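Local coordinates for hyaluronidase (Thermobaculum terrenum, PDB 5DIY), which probably hydrolyses O-linked N-acetylglucosamine from glycosylated proteins as a family 84 glycoside hydrolase, here in a form with its predicted proton donor changed, at residues 304-307 against 308-311; 281-284 against 285-288; 388-391 against 392-396; 350-353 against 354-358; 141-144 against 145-149. All coordinates share one frame; numbering follows the deposited sequence.

Overall arrangement
All five contacts are local and lie in series along the chain, with none nested or crossing. Contact 5 comes first, a turn of helix 137-153 on the outside of the eight-stranded parallel barrel. Contact 2 caps the start of helix 284-296, and contact 1 ends the next helix, 301-308; the two touch where Trp288 packs against Met304, Glu305 and Tyr308. Contact 4 lies in helix 340-362 and meets contact 1 through the Lys306-Glu350 salt bridge. Contact 3, in helix 373-398, touches contact 4 where Met390 meets Ile351. Contacts 2, 1, 4 and 3 thus form a chain of neighbours, while contact 5 is remote, its centre about 68 Å from that of contact 3.

Contact 1: 304-307 against 308-311; sequences MEKF and YQSN
Phe307 and Asn311 meet through both a carbonyl and a ring. Asn311 ND2 donates to Phe307 O at 2.9 Å, approaching from above the carbonyl plane, while Ser310 N reaches the same oxygen from the opposite face at 3.2 Å. Asn311 ND2 also sits over the centre of the Phe307 ring, 3.2 Å from Phe307 CZ, with ring and amide planes 51° apart. Phe307 CG lies anti to its own backbone N (chi1 178°), which sets the ring beside its own carbonyl, so that Asn311 ND2 meets both.

These bonds close the C-terminal end of helix 301-308, where a type I beta turn from Tyr308 to Asn311 leads the chain out. Tyr308 N donates to Met304 O at 2.8 Å; Gln309 N has weak bonds to both Glu305 O and Lys306 O.

Among the side chains, Lys306 NZ donates to Gln309 OE1 at 2.9 Å, but the ammonium's stronger partner is the Glu350 carboxylate, in a salt bridge. A water donates to Lys306 O and is hydrogen-bonded to Ser310 OG at 3.0 Å, bridging helix and turn. The Phe307 ring also meets Tyr379 edge-to-face, and the Tyr308 ring meets Trp288.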
# COMPACT_ATOMS: atom_id res chain seq x y z
N MET C 304 -16.37 1.34 -11.58
CA MET C 304 -15.06 1.26 -10.93
C MET C 304 -14.29 2.56 -11.11
O MET C 304 -13.73 3.08 -10.15
CB MET C 304 -14.24 0.06 -11.43
CG MET C 304 -14.68 -1.28 -10.82
SD MET C 304 -14.58 -1.35 -9.02
CE MET C 304 -12.82 -1.15 -8.76
N GLU C 305 -14.27 3.09 -12.34
CA GLU C 305 -13.69 4.41 -12.61
C GLU C 305 -14.18 5.44 -11.60
O GLU C 305 -13.38 6.14 -10.96
CB GLU C 305 -14.02 4.87 -14.04
CG GLU C 305 -13.24 4.17 -15.15
CD GLU C 305 -11.86 4.77 -15.41
OE1 GLU C 305 -11.35 5.56 -14.59
OE2 GLU C 305 -11.27 4.45 -16.46
N LYS C 306 -15.50 5.51 -11.42
CA LYS C 306 -16.11 6.49 -10.50
C LYS C 306 -15.74 6.25 -9.04
O LYS C 306 -15.42 7.19 -8.33
CB LYS C 306 -17.63 6.49 -10.64
CG LYS C 306 -18.30 7.69 -9.99
CD LYS C 306 -18.06 8.93 -10.84
CE LYS C 306 -18.23 10.20 -10.05
NZ LYS C 306 -17.72 11.36 -10.83
N PHE C 307 -15.81 4.99 -8.61
CA PHE C 307 -15.50 4.62 -7.24
C PHE C 307 -14.02 4.88 -6.93
O PHE C 307 -13.68 5.28 -5.81
CB PHE C 307 -15.87 3.15 -7.01
CG PHE C 307 -15.55 2.64 -5.64
CD1 PHE C 307 -16.25 3.11 -4.53
CD2 PHE C 307 -14.57 1.68 -5.45
CE1 PHE C 307 -15.97 2.65 -3.26
CE2 PHE C 307 -14.28 1.20 -4.17
CZ PHE C 307 -14.98 1.69 -3.08
N TYR C 308 -13.15 4.66 -7.93
CA TYR C 308 -11.71 4.89 -7.76
C TYR C 308 -11.37 6.36 -7.49
O TYR C 308 -10.41 6.64 -6.79
CB TYR C 308 -10.87 4.34 -8.94
CG TYR C 308 -9.41 4.72 -8.79
CD1 TYR C 308 -8.69 4.35 -7.64
CD2 TYR C 308 -8.76 5.52 -9.74
CE1 TYR C 308 -7.37 4.74 -7.46
CE2 TYR C 308 -7.43 5.91 -9.57
CZ TYR C 308 -6.74 5.51 -8.42
OH TYR C 308 -5.44 5.89 -8.23
N GLN C 309 -12.18 7.29 -8.00
CA GLN C 309 -11.97 8.72 -7.71
C GLN C 309 -11.98 9.08 -6.21
O GLN C 309 -11.34 10.04 -5.80
CB GLN C 309 -13.00 9.58 -8.44
CG GLN C 309 -12.84 9.62 -9.94
CD GLN C 309 -13.93 10.42 -10.63
OE1 GLN C 309 -14.99 10.68 -10.05
NE2 GLN C 309 -13.67 10.83 -11.87
N SER C 310 -12.70 8.29 -5.40
CA SER C 310 -12.73 8.44 -3.94
C SER C 310 -11.73 7.52 -3.19
O SER C 310 -11.67 7.56 -1.96
CB SER C 310 -14.17 8.19 -3.43
OG SER C 310 -15.04 9.26 -3.77
N ASN C 311 -10.94 6.73 -3.93
CA ASN C 311 -9.92 5.85 -3.34
C ASN C 311 -8.54 6.07 -3.95
O ASN C 311 -7.79 5.11 -4.16
CB ASN C 311 -10.35 4.39 -3.49
CG ASN C 311 -11.61 4.08 -2.70
OD1 ASN C 311 -11.57 3.91 -1.49
ND2 ASN C 311 -12.74 4.02 -3.39
O HOH W 1 -16.52 8.72 -6.32

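Contact 2: 281-284 against 285-288; sequences QYNP and QDSW
Asn283 O accepts from Ser287 N at 2.9 Å and Pro284 O from Trp288 N, also at 2.9 Å, as the extended backbone of Tyr282 and Asn283 turns into the first turn of helix 284-296. The CA atoms of Asn283 and Asp286 lie 5.4 Å apart across this turn.

The Asn283 side chain folds back over the opening turn. With CG anti to the backbone N (chi1 177°), OD1 faces the amides of the first turn: Asp286 N meets it at 2.8 Å in an almost straight bond (176°), whereas the bond from Gln285 N is weak and bent. The amide of Asn283 also stacks on the Asp286 carboxylate, their planes 20° apart and their CG atoms 3.6 Å apart. Gln285 lies alongside the Pro284 ring, with OE1 3.6 Å from Pro284 CG.

Tyr282 meets Ser287 through carbon, CE1 to CB at 3.5 Å. Their hydroxyls bond outward, Tyr282 OH to Tyr240 O and Ser287 OG to Gln274, which ties the turn to the loop at Tyr240 and to helix 262-277. Trp288 NE1 likewise bonds to Ile237 O. Asn283 is therefore a classical N-cap, its side-chain oxygen taking up first-turn amides, with proline following it at the first helical position.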
# COMPACT_ATOMS: atom_id res chain seq x y z
N GLN C 281 6.10 1.44 -22.99
CA GLN C 281 4.73 1.57 -23.52
C GLN C 281 3.63 1.52 -22.43
O GLN C 281 2.44 1.50 -22.75
CB GLN C 281 4.47 0.49 -24.58
CG GLN C 281 5.31 0.66 -25.84
N TYR C 282 4.03 1.53 -21.16
CA TYR C 282 3.07 1.47 -20.04
C TYR C 282 2.28 2.76 -19.87
O TYR C 282 2.87 3.82 -19.71
CB TYR C 282 3.80 1.15 -18.73
CG TYR C 282 2.90 1.11 -17.50
CD1 TYR C 282 1.94 0.11 -17.36
CD2 TYR C 282 3.01 2.08 -16.50
CE1 TYR C 282 1.11 0.07 -16.24
CE2 TYR C 282 2.19 2.05 -15.38
CZ TYR C 282 1.24 1.05 -15.26
OH TYR C 282 0.43 1.00 -14.15
N ASN C 283 0.95 2.67 -19.90
CA ASN C 283 0.06 3.78 -19.52
C ASN C 283 -0.81 3.32 -18.36
O ASN C 283 -1.57 2.36 -18.51
CB ASN C 283 -0.81 4.23 -20.71
CG ASN C 283 -1.81 5.32 -20.33
OD1 ASN C 283 -2.76 5.09 -19.57
ND2 ASN C 283 -1.60 6.52 -20.87
N PRO C 284 -0.73 4.00 -17.19
CA PRO C 284 -1.44 3.50 -16.00
C PRO C 284 -2.97 3.46 -16.11
O PRO C 284 -3.58 2.57 -15.53
CB PRO C 284 -0.99 4.46 -14.88
CG PRO C 284 -0.49 5.68 -15.58
CD PRO C 284 0.05 5.22 -16.90
N GLN C 285 -3.57 4.38 -16.86
CA GLN C 285 -5.03 4.41 -17.01
C GLN C 285 -5.50 3.33 -17.97
O GLN C 285 -6.49 2.66 -17.69
CB GLN C 285 -5.54 5.79 -17.48
CG GLN C 285 -5.50 6.88 -16.42
CD GLN C 285 -4.09 7.38 -16.12
OE1 GLN C 285 -3.25 7.47 -17.02
NE2 GLN C 285 -3.83 7.69 -14.87
N ASP C 286 -4.81 3.17 -19.09
CA ASP C 286 -5.06 2.06 -20.03
C ASP C 286 -4.95 0.72 -19.31
O ASP C 286 -5.79 -0.17 -19.48
CB ASP C 286 -4.04 2.04 -21.18
CG ASP C 286 -4.16 3.22 -22.14
OD1 ASP C 286 -5.07 4.07 -22.00
OD2 ASP C 286 -3.33 3.28 -23.07
N SER C 287 -3.89 0.58 -18.50
CA SER C 287 -3.62 -0.67 -17.81
C SER C 287 -4.67 -0.96 -16.75
O SER C 287 -5.16 -2.09 -16.65
CB SER C 287 -2.23 -0.62 -17.16
OG SER C 287 -1.88 -1.90 -16.67
N TRP C 288 -5.02 0.06 -15.97
CA TRP C 288 -6.03 -0.08 -14.92
C TRP C 288 -7.40 -0.49 -15.47
O TRP C 288 -8.08 -1.31 -14.86
CB TRP C 288 -6.14 1.22 -14.12
CG TRP C 288 -6.86 1.08 -12.83
CD1 TRP C 288 -6.34 0.64 -11.64
CD2 TRP C 288 -8.23 1.38 -12.58
NE1 TRP C 288 -7.31 0.65 -10.66
CE2 TRP C 288 -8.49 1.11 -11.22
CE3 TRP C 288 -9.28 1.87 -13.39
CZ2 TRP C 288 -9.74 1.30 -10.63
CZ3 TRP C 288 -10.53 2.05 -12.81
CH2 TRP C 288 -10.74 1.77 -11.44

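Contact 3: 388-391 against 392-396; sequences QAMI and TFSNL
Met390 O is gripped twice by Ser394: OG donates to it at 2.6 Å from above the carbonyl plane, and the backbone N reaches it at 3.0 Å from the opposite face. With OG beside the backbone N (chi1 -53°), the hydroxyl oxygen comes back to the carbonyl four residues earlier, and the Met390 methyl CE lies 3.9 Å from Ser394 OG.

Thr392 does the same two residues earlier. Its OG1 and N both donate to Gln388 O, OG1 at 2.9 Å, again from opposite faces. Asn395 makes the third pair with Ile391 O: ND2 reaches it at 2.8 Å from above the carbonyl plane, that oxygen in turn lies out of the Asn395 amide plane, and Asn395 N adds the regular helical bond. The Asn395 side chain runs alongside Ile391, its ND2 3.4 Å from Ile391 CG2. Three carbonyls of this turn are thus each held by a main-chain and a side-chain donor of the residue four positions on, while Ala389 O takes Phe393 N in a nearly straight bond (175°).

The stretch lies near the C-terminal end of helix 373-398. Ala389 and Phe393 face helix 440-451, and Phe393 also meets the Phe335 ring; Met390 packs on helix 340-362, and Gln388 and Asn395 touch helix 412-428.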
# COMPACT_ATOMS: atom_id res chain seq x y z
N GLN C 388 -28.49 14.86 1.88
CA GLN C 388 -29.02 15.79 2.88
C GLN C 388 -28.46 17.21 2.76
O GLN C 388 -29.17 18.17 3.05
CB GLN C 388 -28.82 15.23 4.29
CG GLN C 388 -29.61 13.94 4.53
CD GLN C 388 -31.11 14.13 4.44
OE1 GLN C 388 -31.63 15.13 4.92
NE2 GLN C 388 -31.79 13.19 3.81
N ALA C 389 -27.20 17.35 2.34
CA ALA C 389 -26.65 18.68 2.02
C ALA C 389 -27.39 19.35 0.86
O ALA C 389 -27.64 20.55 0.89
CB ALA C 389 -25.16 18.59 1.70
N MET C 390 -27.74 18.55 -0.15
CA MET C 390 -28.57 18.99 -1.28
C MET C 390 -29.90 19.58 -0.82
O MET C 390 -30.29 20.66 -1.26
CB MET C 390 -28.83 17.80 -2.21
CG MET C 390 -29.73 18.06 -3.41
SD MET C 390 -28.86 19.02 -4.65
CE MET C 390 -30.23 19.46 -5.73
N ILE C 391 -30.57 18.87 0.08
CA ILE C 391 -31.86 19.30 0.61
C ILE C 391 -31.69 20.61 1.38
O ILE C 391 -32.50 21.53 1.23
CB ILE C 391 -32.50 18.22 1.51
CG1 ILE C 391 -32.86 16.99 0.68
CG2 ILE C 391 -33.75 18.76 2.20
CD1 ILE C 391 -32.93 15.72 1.50
N THR C 392 -30.64 20.68 2.19
CA THR C 392 -30.39 21.87 3.01
C THR C 392 -30.17 23.10 2.14
O THR C 392 -30.83 24.12 2.34
CB THR C 392 -29.21 21.63 3.97
OG1 THR C 392 -29.48 20.49 4.78
CG2 THR C 392 -28.97 22.85 4.87
N PHE C 393 -29.26 23.00 1.17
CA PHE C 393 -28.96 24.12 0.25
C PHE C 393 -30.17 24.55 -0.59
O PHE C 393 -30.41 25.75 -0.74
CB PHE C 393 -27.81 23.78 -0.71
CG PHE C 393 -26.43 23.96 -0.13
CD1 PHE C 393 -26.04 25.18 0.42
CD2 PHE C 393 -25.49 22.93 -0.19
CE1 PHE C 393 -24.76 25.36 0.93
CE2 PHE C 393 -24.21 23.11 0.32
CZ PHE C 393 -23.85 24.32 0.88
N SER C 394 -30.92 23.58 -1.12
CA SER C 394 -32.12 23.88 -1.92
C SER C 394 -33.13 24.73 -1.14
O SER C 394 -33.68 25.70 -1.65
CB SER C 394 -32.81 22.59 -2.38
OG SER C 394 -31.91 21.72 -3.05
N ASN C 395 -33.37 24.35 0.11
CA ASN C 395 -34.30 25.07 0.98
C ASN C 395 -33.77 26.39 1.51
O ASN C 395 -34.55 27.30 1.79
CB ASN C 395 -34.77 24.16 2.10
CG ASN C 395 -35.66 23.07 1.58
OD1 ASN C 395 -36.74 23.35 1.09
ND2 ASN C 395 -35.21 21.83 1.63
N LEU C 396 -32.45 26.49 1.64
CA LEU C 396 -31.80 27.77 1.92
C LEU C 396 -32.09 28.79 0.81
O LEU C 396 -32.45 29.93 1.10
CB LEU C 396 -30.29 27.57 2.10
CG LEU C 396 -29.43 28.78 2.43
CD1 LEU C 396 -29.83 29.38 3.77
CD2 LEU C 396 -27.96 28.39 2.41

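Contact 4: 350-353 against 354-358; sequences EIIS and MQTTY
Gln355 lies alongside Ile351, the two side chains pointing the same way, so that its amide passes the isoleucine branch methyl: NE2 and CD are 3.6 Å and 3.7 Å from Ile351 CG2. The Gln355 amide oxygen OE1 also lies 4.0 Å from Ile352 CD1, where the two side chains cross at a slant. The extended glutamine chain thus touches two isoleucines three and four residues back along helix 340-362.

Met354 passes close to the carbonyl four residues back, its CG 3.3 Å from Glu350 O, and then bends at chi3 and leads on toward Tyr379 and Thr383 of helix 373-398. Glu350 directs its carboxylate to Tyr323 OH and the ammonium of Lys306, tying this helix to helix 301-308. Ser353 and Thr357 also touch Lys306.

Two threonines fold their hydroxyls back onto the helix. Thr357 OG1 donates to Ser353 O at 2.7 Å, opposite in face to the bond from Thr357 N. Thr356 OG1 donates to Ile352 O at 3.0 Å from above the carbonyl plane, while Thr356 N reaches the same oxygen nearly along its axis. Both residues share a chi1 of -64°, with OG1 anti to the carbonyl carbon, and this brings the hydroxyl near its acceptor.

Each hydroxyl therefore adds a second donor to a carbonyl already used by the helix, and the hydroxyl protons of Thr356 and Thr357 are given to carbonyls one turn back.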
# COMPACT_ATOMS: atom_id res chain seq x y z
N GLU C 350 -23.87 14.56 -9.31
CA GLU C 350 -22.80 13.82 -8.64
C GLU C 350 -23.33 12.77 -7.66
O GLU C 350 -22.82 11.64 -7.60
CB GLU C 350 -21.87 14.79 -7.90
CG GLU C 350 -20.51 14.20 -7.56
CD GLU C 350 -19.76 13.76 -8.80
OE1 GLU C 350 -19.76 14.49 -9.81
OE2 GLU C 350 -19.18 12.66 -8.78
N ILE C 351 -24.37 13.13 -6.91
CA ILE C 351 -25.04 12.19 -6.01
C ILE C 351 -25.58 10.98 -6.78
O ILE C 351 -25.33 9.83 -6.39
CB ILE C 351 -26.15 12.87 -5.19
CG1 ILE C 351 -25.53 13.84 -4.17
CG2 ILE C 351 -27.03 11.84 -4.47
CD1 ILE C 351 -26.47 14.94 -3.71
N ILE C 352 -26.31 11.25 -7.88
CA ILE C 352 -26.86 10.19 -8.73
C ILE C 352 -25.74 9.27 -9.21
O ILE C 352 -25.86 8.04 -9.14
CB ILE C 352 -27.62 10.76 -9.96
CG1 ILE C 352 -28.96 11.39 -9.53
CG2 ILE C 352 -27.86 9.69 -11.03
CD1 ILE C 352 -30.08 10.39 -9.25
N SER C 353 -24.66 9.87 -9.70
CA SER C 353 -23.48 9.14 -10.19
C SER C 353 -22.91 8.19 -9.12
O SER C 353 -22.61 7.03 -9.42
CB SER C 353 -22.42 10.13 -10.68
OG SER C 353 -21.31 9.47 -11.26
N MET C 354 -22.81 8.69 -7.89
CA MET C 354 -22.31 7.92 -6.75
C MET C 354 -23.27 6.81 -6.31
O MET C 354 -22.83 5.71 -5.97
CB MET C 354 -21.99 8.85 -5.56
CG MET C 354 -20.81 9.79 -5.81
SD MET C 354 -20.47 10.98 -4.49
CE MET C 354 -19.65 9.95 -3.28
N GLN C 355 -24.58 7.09 -6.32
CA GLN C 355 -25.62 6.08 -6.02
C GLN C 355 -25.63 4.95 -7.04
O GLN C 355 -25.67 3.78 -6.65
CB GLN C 355 -27.01 6.73 -5.97
CG GLN C 355 -27.21 7.61 -4.75
CD GLN C 355 -28.49 8.44 -4.79
OE1 GLN C 355 -29.09 8.64 -5.84
NE2 GLN C 355 -28.90 8.93 -3.63
N THR C 356 -25.59 5.31 -8.32
CA THR C 356 -25.49 4.36 -9.43
C THR C 356 -24.25 3.48 -9.31
O THR C 356 -24.32 2.26 -9.50
CB THR C 356 -25.44 5.12 -10.78
OG1 THR C 356 -26.66 5.83 -10.97
CG2 THR C 356 -25.22 4.18 -11.97
N THR C 357 -23.12 4.12 -9.00
CA THR C 357 -21.85 3.44 -8.80
C THR C 357 -21.91 2.43 -7.66
O THR C 357 -21.53 1.28 -7.84
CB THR C 357 -20.72 4.45 -8.53
OG1 THR C 357 -20.55 5.27 -9.69
CG2 THR C 357 -19.40 3.76 -8.20
N TYR C 358 -22.40 2.87 -6.50
CA TYR C 358 -22.54 1.97 -5.37
C TYR C 358 -23.45 0.79 -5.71
O TYR C 358 -23.07 -0.36 -5.50
CB TYR C 358 -23.08 2.68 -4.13
CG TYR C 358 -23.46 1.70 -3.04
CD1 TYR C 358 -22.50 1.19 -2.18
CD2 TYR C 358 -24.78 1.24 -2.91
CE1 TYR C 358 -22.83 0.28 -1.19
CE2 TYR C 358 -25.13 0.32 -1.93
CZ TYR C 358 -24.15 -0.16 -1.07
OH TYR C 358 -24.48 -1.05 -0.10

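Contact 5: 141-144 against 145-149; sequences QADF and LTRVL
Gln141 opens this turn of helix 137-153, which packs against the outside of the TIM barrel, on strands 113-117 and 160-164. Its carbonyl O takes Leu145 N at 2.8 Å, and the Leu145 side chain folds over the same oxygen before continuing toward Ile116 and Met163. The Gln141 amide bonds away from the turn, OE1 to Tyr176 OH and NE2 to Thr166 OG1, and its side chain lies about 9 Å from that of Asp119, which binds N-acetyl-D-glucosamine.

Ala142 O is gripped from opposite faces by Thr146: OG1 donates at 2.6 Å, from above the carbonyl plane, and the backbone N completes the pair. A chi1 of -59° points OG1 of Thr146 back down the helix to that carbonyl.

Asp143 makes a salt bridge with Arg147, NH2 to OD2 at 3.2 Å, and a weak bond from NE to the same oxygen. The NH2 contact lies in the guanidinium plane but meets OD2 from above the carboxylate plane, the two planes being 51° apart. Both groups have further partners: Asp143 OD2 accepts from Tyr134 OH, and Arg147 NH2 donates to Tyr90 O. The charged pair is thus held against the loop at Tyr90 as well as within the helix.

Phe144 is a buried ring. Arg147 NH2 sits near its edge, while Val148 gives a CH-pi contact over one face: CG2 lies 4.0 Å from the ring centroid, 22° off the normal, and is closest to CE2, at 3.7 Å.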
# COMPACT_ATOMS: atom_id res chain seq x y z
N GLN C 141 26.89 -7.30 9.62
CA GLN C 141 25.97 -7.87 8.62
C GLN C 141 26.70 -8.43 7.40
O GLN C 141 26.40 -9.54 6.96
CB GLN C 141 24.96 -6.81 8.17
CG GLN C 141 23.94 -6.47 9.24
CD GLN C 141 23.01 -5.33 8.86
OE1 GLN C 141 23.23 -4.64 7.87
NE2 GLN C 141 21.96 -5.15 9.64
N ALA C 142 27.64 -7.66 6.86
CA ALA C 142 28.42 -8.10 5.69
C ALA C 142 29.18 -9.39 5.98
O ALA C 142 29.17 -10.32 5.17
CB ALA C 142 29.38 -7.00 5.24
N ASP C 143 29.82 -9.46 7.15
CA ASP C 143 30.56 -10.65 7.58
C ASP C 143 29.65 -11.84 7.83
O ASP C 143 29.97 -12.97 7.45
CB ASP C 143 31.39 -10.36 8.84
CG ASP C 143 32.10 -11.59 9.37
OD1 ASP C 143 32.74 -12.30 8.56
OD2 ASP C 143 31.99 -11.88 10.58
N PHE C 144 28.50 -11.60 8.46
CA PHE C 144 27.52 -12.65 8.67
C PHE C 144 27.02 -13.22 7.34
O PHE C 144 27.00 -14.43 7.14
CB PHE C 144 26.34 -12.14 9.49
CG PHE C 144 25.34 -13.20 9.83
CD1 PHE C 144 25.60 -14.12 10.82
CD2 PHE C 144 24.13 -13.29 9.14
CE1 PHE C 144 24.69 -15.11 11.15
CE2 PHE C 144 23.20 -14.28 9.46
CZ PHE C 144 23.48 -15.19 10.46
N LEU C 145 26.61 -12.33 6.43
CA LEU C 145 26.05 -12.75 5.15
C LEU C 145 27.08 -13.46 4.27
O LEU C 145 26.75 -14.44 3.59
CB LEU C 145 25.42 -11.57 4.40
CG LEU C 145 24.15 -11.02 5.07
CD1 LEU C 145 23.81 -9.65 4.50
CD2 LEU C 145 22.98 -11.98 4.93
N THR C 146 28.32 -12.97 4.29
CA THR C 146 29.45 -13.63 3.62
C THR C 146 29.60 -15.07 4.10
O THR C 146 29.69 -15.99 3.29
CB THR C 146 30.78 -12.88 3.85
OG1 THR C 146 30.65 -11.53 3.36
CG2 THR C 146 31.96 -13.58 3.13
N ARG C 147 29.61 -15.24 5.43
CA ARG C 147 29.75 -16.58 6.04
C ARG C 147 28.56 -17.50 5.75
O ARG C 147 28.75 -18.70 5.56
CB ARG C 147 30.01 -16.49 7.55
CG ARG C 147 31.47 -16.18 7.88
CD ARG C 147 31.76 -16.27 9.36
NE ARG C 147 31.19 -15.13 10.09
CZ ARG C 147 30.21 -15.17 11.00
NH1 ARG C 147 29.64 -16.32 11.37
NH2 ARG C 147 29.80 -14.04 11.57
N VAL C 148 27.35 -16.95 5.70
CA VAL C 148 26.17 -17.76 5.34
C VAL C 148 26.28 -18.22 3.88
O VAL C 148 26.02 -19.39 3.59
CB VAL C 148 24.82 -17.03 5.61
CG1 VAL C 148 23.64 -17.86 5.10
CG2 VAL C 148 24.64 -16.73 7.10
N LEU C 149 26.69 -17.32 2.99
CA LEU C 149 26.86 -17.65 1.57
C LEU C 149 27.91 -18.74 1.36
O LEU C 149 27.65 -19.74 0.69
CB LEU C 149 27.26 -16.41 0.75
CG LEU C 149 27.32 -16.60 -0.78
CD1 LEU C 149 25.98 -17.04 -1.35
CD2 LEU C 149 27.79 -15.32 -1.47